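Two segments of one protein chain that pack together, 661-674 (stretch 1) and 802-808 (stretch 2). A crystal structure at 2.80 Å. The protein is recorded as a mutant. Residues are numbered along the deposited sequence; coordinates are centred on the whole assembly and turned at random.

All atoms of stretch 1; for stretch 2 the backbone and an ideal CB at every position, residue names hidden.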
# COMPACT_ATOMS: atom_id res chain seq x y z
N TYR A 661 -0.78 30.55 7.30
CA TYR A 661 -1.02 31.56 8.28
C TYR A 661 0.33 32.21 8.48
O TYR A 661 1.13 31.80 9.32
CB TYR A 661 -1.57 30.84 9.52
CG TYR A 661 -2.06 31.73 10.66
CD1 TYR A 661 -1.95 33.12 10.61
CD2 TYR A 661 -2.59 31.12 11.78
CE1 TYR A 661 -2.37 33.90 11.68
CE2 TYR A 661 -3.01 31.90 12.85
CZ TYR A 661 -2.89 33.28 12.79
OH TYR A 661 -3.32 34.05 13.85
N TYR A 662 0.58 33.29 7.72
CA TYR A 662 1.85 33.99 7.79
C TYR A 662 2.29 34.39 9.19
O TYR A 662 3.44 34.13 9.58
CB TYR A 662 1.82 35.26 6.93
CG TYR A 662 3.16 36.01 6.93
CD1 TYR A 662 4.32 35.38 6.46
CD2 TYR A 662 3.23 37.31 7.45
CE1 TYR A 662 5.55 36.06 6.50
CE2 TYR A 662 4.45 37.99 7.49
CZ TYR A 662 5.61 37.36 7.02
OH TYR A 662 6.84 38.02 7.06
N MET A 663 1.41 35.04 9.95
CA MET A 663 1.77 35.48 11.29
C MET A 663 2.10 34.29 12.19
O MET A 663 3.05 34.36 12.96
CB MET A 663 0.63 36.29 11.89
CG MET A 663 1.11 37.30 12.94
SD MET A 663 2.15 38.64 12.31
CE MET A 663 1.01 39.41 11.20
N ALA A 664 1.39 33.16 12.06
CA ALA A 664 1.70 32.02 12.92
C ALA A 664 3.07 31.46 12.55
O ALA A 664 3.92 31.20 13.40
CB ALA A 664 0.65 30.97 12.75
N LYS A 665 3.34 31.38 11.25
CA LYS A 665 4.66 30.97 10.81
C LYS A 665 5.73 31.97 11.26
O LYS A 665 6.84 31.54 11.58
CB LYS A 665 4.65 30.82 9.30
CG LYS A 665 4.25 29.40 8.94
CD LYS A 665 3.91 29.28 7.47
CE LYS A 665 3.87 27.82 7.10
NZ LYS A 665 4.02 27.63 5.66
N LEU A 666 5.45 33.28 11.38
CA LEU A 666 6.45 34.22 11.90
C LEU A 666 6.73 33.90 13.34
O LEU A 666 7.90 33.92 13.74
CB LEU A 666 6.03 35.68 11.92
CG LEU A 666 6.35 36.58 10.75
CD1 LEU A 666 5.84 37.99 11.02
CD2 LEU A 666 7.86 36.61 10.55
N ILE A 667 5.69 33.54 14.11
CA ILE A 667 5.89 33.31 15.52
C ILE A 667 6.80 32.11 15.72
O ILE A 667 7.67 32.14 16.60
CB ILE A 667 4.52 33.14 16.20
CG1 ILE A 667 3.79 34.48 16.14
CG2 ILE A 667 4.69 32.68 17.65
CD1 ILE A 667 2.37 34.54 16.75
N ILE A 668 6.70 31.09 14.86
CA ILE A 668 7.60 29.95 14.98
C ILE A 668 9.02 30.42 14.71
O ILE A 668 9.90 30.04 15.48
CB ILE A 668 7.17 28.83 14.01
CG1 ILE A 668 5.80 28.27 14.44
CG2 ILE A 668 8.20 27.73 14.00
CD1 ILE A 668 5.18 27.16 13.58
N LYS A 669 9.29 31.29 13.72
CA LYS A 669 10.66 31.71 13.43
C LYS A 669 11.18 32.50 14.62
O LYS A 669 12.29 32.24 15.11
CB LYS A 669 10.73 32.59 12.18
CG LYS A 669 12.11 33.11 11.78
CD LYS A 669 13.04 31.92 11.64
CE LYS A 669 14.54 32.22 11.53
NZ LYS A 669 14.85 32.83 10.26
N LEU A 670 10.34 33.38 15.16
CA LEU A 670 10.71 34.21 16.29
C LEU A 670 11.11 33.38 17.49
O LEU A 670 12.15 33.72 18.09
CB LEU A 670 9.54 35.13 16.63
CG LEU A 670 9.72 36.47 17.37
CD1 LEU A 670 8.89 36.38 18.65
CD2 LEU A 670 11.19 36.80 17.62
N ILE A 671 10.40 32.29 17.83
CA ILE A 671 10.75 31.43 18.96
C ILE A 671 12.13 30.84 18.70
O ILE A 671 13.00 30.86 19.57
CB ILE A 671 9.75 30.28 19.13
CG1 ILE A 671 8.35 30.81 19.43
CG2 ILE A 671 10.17 29.43 20.31
CD1 ILE A 671 7.17 29.81 19.27
N ASN A 672 12.36 30.40 17.46
CA ASN A 672 13.63 29.80 17.07
C ASN A 672 14.81 30.76 17.12
O ASN A 672 15.92 30.40 17.51
CB ASN A 672 13.50 29.22 15.67
CG ASN A 672 12.69 27.93 15.69
OD1 ASN A 672 12.98 27.02 16.47
ND2 ASN A 672 11.67 27.78 14.85
N CYS A 673 14.55 32.01 16.79
CA CYS A 673 15.55 33.05 16.91
C CYS A 673 15.90 33.33 18.38
O CYS A 673 17.08 33.38 18.78
CB CYS A 673 15.02 34.29 16.24
SG CYS A 673 14.79 34.07 14.46
N VAL A 674 14.89 33.50 19.24
CA VAL A 674 15.11 33.73 20.66
C VAL A 674 15.97 32.58 21.18
O VAL A 674 17.00 32.82 21.79
CB VAL A 674 13.76 33.76 21.40
CG1 VAL A 674 13.97 33.83 22.92
CG2 VAL A 674 13.00 34.98 20.94
N UNK A 802 14.28 43.51 9.93
CA UNK A 802 12.92 43.99 10.02
C UNK A 802 11.96 42.88 9.60
O UNK A 802 10.82 43.09 9.20
CB UNK A 802 12.73 45.24 9.16
N UNK A 803 12.40 41.63 9.76
CA UNK A 803 11.57 40.46 9.48
C UNK A 803 10.36 40.32 10.39
O UNK A 803 9.26 39.98 9.95
CB UNK A 803 12.42 39.19 9.59
N UNK A 804 10.54 40.62 11.69
CA UNK A 804 9.50 40.46 12.69
C UNK A 804 8.57 41.66 12.87
O UNK A 804 7.77 41.73 13.80
CB UNK A 804 10.16 40.14 14.03
N UNK A 805 8.59 42.56 11.88
CA UNK A 805 7.82 43.79 11.91
C UNK A 805 6.31 43.58 11.88
O UNK A 805 5.67 44.19 12.74
CB UNK A 805 8.23 44.67 10.73
N UNK A 806 5.63 42.79 11.04
CA UNK A 806 4.17 42.61 11.08
C UNK A 806 3.58 42.28 12.45
O UNK A 806 2.49 42.75 12.81
CB UNK A 806 3.78 41.49 10.11
N UNK A 807 4.33 41.51 13.24
CA UNK A 807 3.94 41.15 14.59
C UNK A 807 3.94 42.41 15.46
O UNK A 807 2.90 42.80 16.00
CB UNK A 807 4.88 40.08 15.16
N UNK A 808 5.07 43.12 15.55
CA UNK A 808 5.20 44.36 16.32
C UNK A 808 4.15 45.36 15.87
O UNK A 808 3.42 45.90 16.70
CB UNK A 808 6.60 44.95 16.17

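Stretch 1 is a helix from Tyr 662 onward, and it offers stretch 2 a mostly apolar surface: Met 663, Leu 666 and Leu 670, with the ring of Tyr 662 near one end and the sulfur of Cys 673 near the other.

At 802 nothing of stretch 1 lies within 5.5 Å of the ideal CB, and a polar residue is as good as any. It is Asn 802, which opens a type I turn ending at 805.

At 803 CA-to-CB points sideways, with Leu 666 CD2 5.3 Å from the ideal CB. A long side chain could cross the leucine and reach the ammonium of Lys 669, which favours an acid or a flexible polar residue. The deposited Glu 803 does both: its CG lies 4.2 Å from Leu 666 CD2, and its OE1 forms a long salt bridge of 3.8 Å with Lys 669 NZ.

Position 804 also starts sideways, but its ideal CB is 5.0 Å from Leu 670 CG and 5.5 Å from Leu 666 CD2. That space asks for reach and apolar bulk: Phe, Met or perhaps Leu. Phe 804, with chi1 in m, has more of its surface covered by the other stretch than any other residue of the contact. Leu 670 CD2 sits over one face of its ring, 3.8 Å from the centroid of Phe 804, a CH-pi contact. At the ring edge, Cys 673 SG is 3.5 Å from Phe 804 CZ and Lys 669 CG 3.8 Å from the same CZ.

Position 805 has no neighbour in stretch 1 near its ideal CB; Lys 805 leads its end away.

At 806 CA-to-CB points toward stretch 1, and the ideal CB is already 3.6 Å from Met 663 CE. A compact apolar residue suits, and phi of -50° in the first turn of a helix also admits proline. Pro 806 places CB 3.8 Å from Met 663 CE and 4.1 Å from Leu 666 CD1, while its CG meets the edge of the Tyr 662 ring, 4.2 Å from CE2 of Tyr 662.

Position 807, helical and sideways, has Met 663 SD 4.2 Å from its ideal CB and Leu 666 CD1 at 4.7 Å; Leu, Ile or Met would fit. Leu 807 (chi1 t, chi2 p) has both CD1 and CD2 4.4 Å from Ile 667 CG1, and its CD2 is also 4.2 Å from Leu 670 CD1.

Position 808 is out of reach, and Val 808 plays no part here.

Stretch 2 802-808: NEFKPLV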
# COMPACT_ATOMS: atom_id res chain seq x y z
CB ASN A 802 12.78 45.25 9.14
CG ASN A 802 12.27 46.42 9.97
OD1 ASN A 802 11.23 47.01 9.65
ND2 ASN A 802 12.89 46.83 11.07
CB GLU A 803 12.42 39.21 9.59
CG GLU A 803 11.63 37.94 9.31
CD GLU A 803 12.49 36.81 8.79
OE1 GLU A 803 13.19 36.19 9.59
OE2 GLU A 803 12.46 36.56 7.59
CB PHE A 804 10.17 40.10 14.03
CG PHE A 804 10.89 38.75 13.97
CD1 PHE A 804 10.24 37.61 13.44
CD2 PHE A 804 12.21 38.64 14.40
CE1 PHE A 804 10.92 36.39 13.35
CE2 PHE A 804 12.88 37.42 14.30
CZ PHE A 804 12.24 36.30 13.78
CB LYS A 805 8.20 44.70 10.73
CG LYS A 805 8.24 46.13 11.20
CD LYS A 805 8.06 47.19 10.13
CE LYS A 805 8.48 48.56 10.67
NZ LYS A 805 7.93 48.87 11.98
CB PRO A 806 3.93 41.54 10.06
CG PRO A 806 4.98 41.86 9.04
CD PRO A 806 6.20 42.07 9.91
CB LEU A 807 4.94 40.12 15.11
CG LEU A 807 4.67 39.43 16.43
CD1 LEU A 807 3.28 38.80 16.40
CD2 LEU A 807 5.73 38.37 16.67
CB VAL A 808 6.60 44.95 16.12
CG1 VAL A 808 6.77 46.24 16.87
CG2 VAL A 808 7.61 43.99 16.68
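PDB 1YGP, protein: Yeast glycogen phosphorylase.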